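PDB 4H0N: DNMT2 from Spodoptera frugiperda, which probably methylates cytosine 38 in the anticodon loop of tRNA(Asp), and cytosines in DNA, with S-adenosylmethionine as methyl donor. Local coordinates for residues L109-Y114 against R168-T172. The protein carries 3 engineered substitutions. Residues are numbered along the deposited sequence; the frame is centred on the assembly and turned at random.
Sequences LDNVDY and RNNLT
R168 reaches along the 109-114 loop and brings its guanidinium to the backbone carbonyls of the type I turn L109-V112. R168 NH1 makes a weak hydrogen bond to D110 O (3.3 Å, N-H...O angle 124°) and also lies close to V112 O, though at an angle too poor for a bond. L109 O sits at the guanidinium edge, in its plane, 4.0 Å from R168 NH2. A bend at chi2 (-98°) turns the arginine chain toward this turn. D113 crosses it at about a right angle: D113 OD1 lies 3.5 Å from R168 CG, and the carboxylate plane stands 87° from the guanidinium; the salt bridge from D113 OD1 to R168 NH1 is long, at 4.0 Å. The firmer tie is a backbone hydrogen bond, R168 N to D113 O (3.1 Å). A leucine in place of R168 would probably leave the turn carbonyl of D110 without this donor and D113 without its nearby positive charge. Farther along, L171 CD1 touches both D113 CB (3.9 Å) and the phenol end of Y114, 3.7 Å from Y114 OH, and meets the ring obliquely. The contact forms where the start of strand 114-119 lies beside the end of its antiparallel neighbour 161-168 in the Rossmann-like sheet; D113 and Y114 also bond to the backbone of D71, leading into strand 72-75, while R168 packs on F141 of strand 141-148 and Y114 stacks on F332 of helix 321-332.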
ATOM      1  N   LEU A 109       1.639 -19.556  18.063  1.00 29.27           N
ATOM      2  CA  LEU A 109       2.457 -18.355  18.126  1.00 34.70           C
ATOM      3  C   LEU A 109       2.247 -17.736  19.501  1.00 41.29           C
ATOM      4  O   LEU A 109       1.740 -16.620  19.627  1.00 42.49           O
ATOM      5  CB  LEU A 109       2.084 -17.382  17.004  1.00 20.32           C
ATOM      6  CG  LEU A 109       2.354 -17.922  15.591  1.00 25.03           C
ATOM      7  CD1 LEU A 109       2.010 -16.911  14.504  1.00 18.78           C
ATOM      8  CD2 LEU A 109       3.798 -18.391  15.446  1.00 25.44           C
ATOM      9  N   ASP A 110       2.649 -18.490  20.525  1.00 45.42           N
ATOM     10  CA  ASP A 110       2.333 -18.201  21.926  1.00 43.34           C
ATOM     11  C   ASP A 110       2.796 -16.822  22.405  1.00 37.37           C
ATOM     12  O   ASP A 110       2.160 -16.222  23.271  1.00 37.78           O
ATOM     13  CB  ASP A 110       2.929 -19.285  22.837  1.00 52.88           C
ATOM     14  CG  ASP A 110       2.676 -20.698  22.323  1.00 63.74           C
ATOM     15  OD1 ASP A 110       3.641 -21.496  22.268  1.00 62.52           O
ATOM     16  OD2 ASP A 110       1.514 -21.018  21.988  1.00 66.03           O
ATOM     17  N   ASN A 111       3.899 -16.332  21.842  1.00 32.02           N
ATOM     18  CA  ASN A 111       4.483 -15.052  22.240  1.00 36.11           C
ATOM     19  C   ASN A 111       3.840 -13.850  21.544  1.00 33.82           C
ATOM     20  O   ASN A 111       3.834 -12.744  22.093  1.00 35.42           O
ATOM     21  CB  ASN A 111       5.996 -15.045  21.979  1.00 71.58           C
ATOM     22  CG  ASN A 111       6.735 -13.972  22.778  1.00 89.71           C
ATOM     23  OD1 ASN A 111       7.769 -14.247  23.384  1.00 97.35           O
ATOM     24  ND2 ASN A 111       6.213 -12.749  22.777  1.00 91.61           N
ATOM     25  N   VAL A 112       3.324 -14.058  20.337  1.00 22.46           N
ATOM     26  CA  VAL A 112       2.747 -12.966  19.563  1.00 21.14           C
ATOM     27  C   VAL A 112       1.564 -12.297  20.267  1.00 24.38           C
ATOM     28  O   VAL A 112       0.545 -12.933  20.535  1.00 21.10           O
ATOM     29  CB  VAL A 112       2.325 -13.434  18.167  1.00 22.17           C
ATOM     30  CG1 VAL A 112       1.689 -12.289  17.400  1.00 20.61           C
ATOM     31  CG2 VAL A 112       3.533 -13.974  17.415  1.00 24.76           C
ATOM     32  N   ASP A 113       1.715 -11.005  20.559  1.00 31.36           N
ATOM     33  CA  ASP A 113       0.704 -10.245  21.297  1.00 37.83           C
ATOM     34  C   ASP A 113      -0.097  -9.289  20.417  1.00 29.66           C
ATOM     35  O   ASP A 113      -1.293  -9.085  20.627  1.00 26.38           O
ATOM     36  CB  ASP A 113       1.354  -9.454  22.437  1.00 45.50           C
ATOM     37  CG  ASP A 113       1.625 -10.305  23.661  1.00 46.74           C
ATOM     38  OD1 ASP A 113       0.835 -11.232  23.930  1.00 47.89           O
ATOM     39  OD2 ASP A 113       2.625 -10.041  24.359  1.00 49.57           O
ATOM     40  N   TYR A 114       0.567  -8.691  19.440  1.00 20.38           N
ATOM     41  CA  TYR A 114      -0.080  -7.698  18.608  1.00 19.73           C
ATOM     42  C   TYR A 114       0.034  -8.061  17.137  1.00 20.43           C
ATOM     43  O   TYR A 114       1.112  -8.390  16.652  1.00 25.91           O
ATOM     44  CB  TYR A 114       0.548  -6.329  18.848  1.00 20.79           C
ATOM     45  CG  TYR A 114       0.714  -5.966  20.305  1.00 22.58           C
ATOM     46  CD1 TYR A 114       1.893  -6.256  20.981  1.00 35.25           C
ATOM     47  CD2 TYR A 114      -0.299  -5.316  21.001  1.00 23.54           C
ATOM     48  CE1 TYR A 114       2.059  -5.916  22.313  1.00 25.60           C
ATOM     49  CE2 TYR A 114      -0.143  -4.971  22.333  1.00 25.55           C
ATOM     50  CZ  TYR A 114       1.036  -5.274  22.984  1.00 30.92           C
ATOM     51  OH  TYR A 114       1.193  -4.936  24.313  1.00 28.85           O
ATOM     52  N   ARG A 168      -4.060  -9.447  22.059  1.00 27.97           N
ATOM     53  CA  ARG A 168      -4.361 -10.396  23.134  1.00 29.12           C
ATOM     54  C   ARG A 168      -5.234  -9.741  24.195  1.00 29.30           C
ATOM     55  O   ARG A 168      -4.981  -8.605  24.600  1.00 29.17           O
ATOM     56  CB  ARG A 168      -3.076 -10.943  23.757  1.00 30.36           C
ATOM     57  CG  ARG A 168      -2.469 -12.104  22.986  1.00 44.23           C
ATOM     58  CD  ARG A 168      -2.857 -13.447  23.591  1.00 52.06           C
ATOM     59  NE  ARG A 168      -2.869 -14.520  22.597  1.00 64.13           N
ATOM     60  CZ  ARG A 168      -1.782 -15.047  22.035  1.00 63.15           C
ATOM     61  NH1 ARG A 168      -0.576 -14.598  22.357  1.00 68.90           N
ATOM     62  NH2 ARG A 168      -1.900 -16.023  21.143  1.00 49.78           N
ATOM     63  N   ASN A 169      -6.261 -10.455  24.649  1.00 29.82           N
ATOM     64  CA  ASN A 169      -7.263  -9.844  25.518  1.00 30.14           C
ATOM     65  C   ASN A 169      -6.845  -9.665  26.963  1.00 31.31           C
ATOM     66  O   ASN A 169      -7.574  -9.059  27.739  1.00 73.09           O
ATOM     67  CB  ASN A 169      -8.617 -10.563  25.435  1.00 42.62           C
ATOM     68  CG  ASN A 169      -8.537 -12.039  25.793  1.00 36.91           C
ATOM     69  OD1 ASN A 169      -7.612 -12.489  26.471  1.00 39.34           O
ATOM     70  ND2 ASN A 169      -9.526 -12.801  25.341  1.00 36.54           N
ATOM     71  N   ASN A 170      -5.676 -10.178  27.323  1.00 42.56           N
ATOM     72  CA  ASN A 170      -5.193 -10.048  28.696  1.00 44.10           C
ATOM     73  C   ASN A 170      -4.300  -8.826  28.886  1.00 48.40           C
ATOM     74  O   ASN A 170      -3.740  -8.606  29.960  1.00 52.04           O
ATOM     75  CB  ASN A 170      -4.480 -11.322  29.143  1.00 42.54           C
ATOM     76  CG  ASN A 170      -3.442 -11.788  28.146  1.00 44.73           C
ATOM     77  OD1 ASN A 170      -3.368 -11.282  27.027  1.00 44.24           O
ATOM     78  ND2 ASN A 170      -2.640 -12.768  28.542  1.00 47.89           N
ATOM     79  N   LEU A 171      -4.174  -8.036  27.828  1.00 47.41           N
ATOM     80  CA  LEU A 171      -3.475  -6.768  27.895  1.00 47.08           C
ATOM     81  C   LEU A 171      -4.548  -5.691  27.851  1.00 55.21           C
ATOM     82  O   LEU A 171      -5.414  -5.711  26.976  1.00 70.14           O
ATOM     83  CB  LEU A 171      -2.526  -6.630  26.706  1.00 37.85           C
ATOM     84  CG  LEU A 171      -1.809  -7.921  26.293  1.00 38.48           C
ATOM     85  CD1 LEU A 171      -1.051  -7.743  24.984  1.00 31.00           C
ATOM     86  CD2 LEU A 171      -0.876  -8.399  27.397  1.00 33.64           C
ATOM     87  N   THR A 172      -4.505  -4.768  28.803  1.00 44.76           N
ATOM     88  CA  THR A 172      -5.540  -3.749  28.927  1.00 41.93           C
ATOM     89  C   THR A 172      -5.587  -2.832  27.725  1.00 36.93           C
ATOM     90  O   THR A 172      -4.656  -2.056  27.498  1.00 42.40           O
ATOM     91  CB  THR A 172      -5.307  -2.873  30.151  1.00 48.35           C
ATOM     92  OG1 THR A 172      -3.929  -2.469  30.187  1.00 55.82           O
ATOM     93  CG2 THR A 172      -5.659  -3.637  31.417  1.00 42.77           C
TER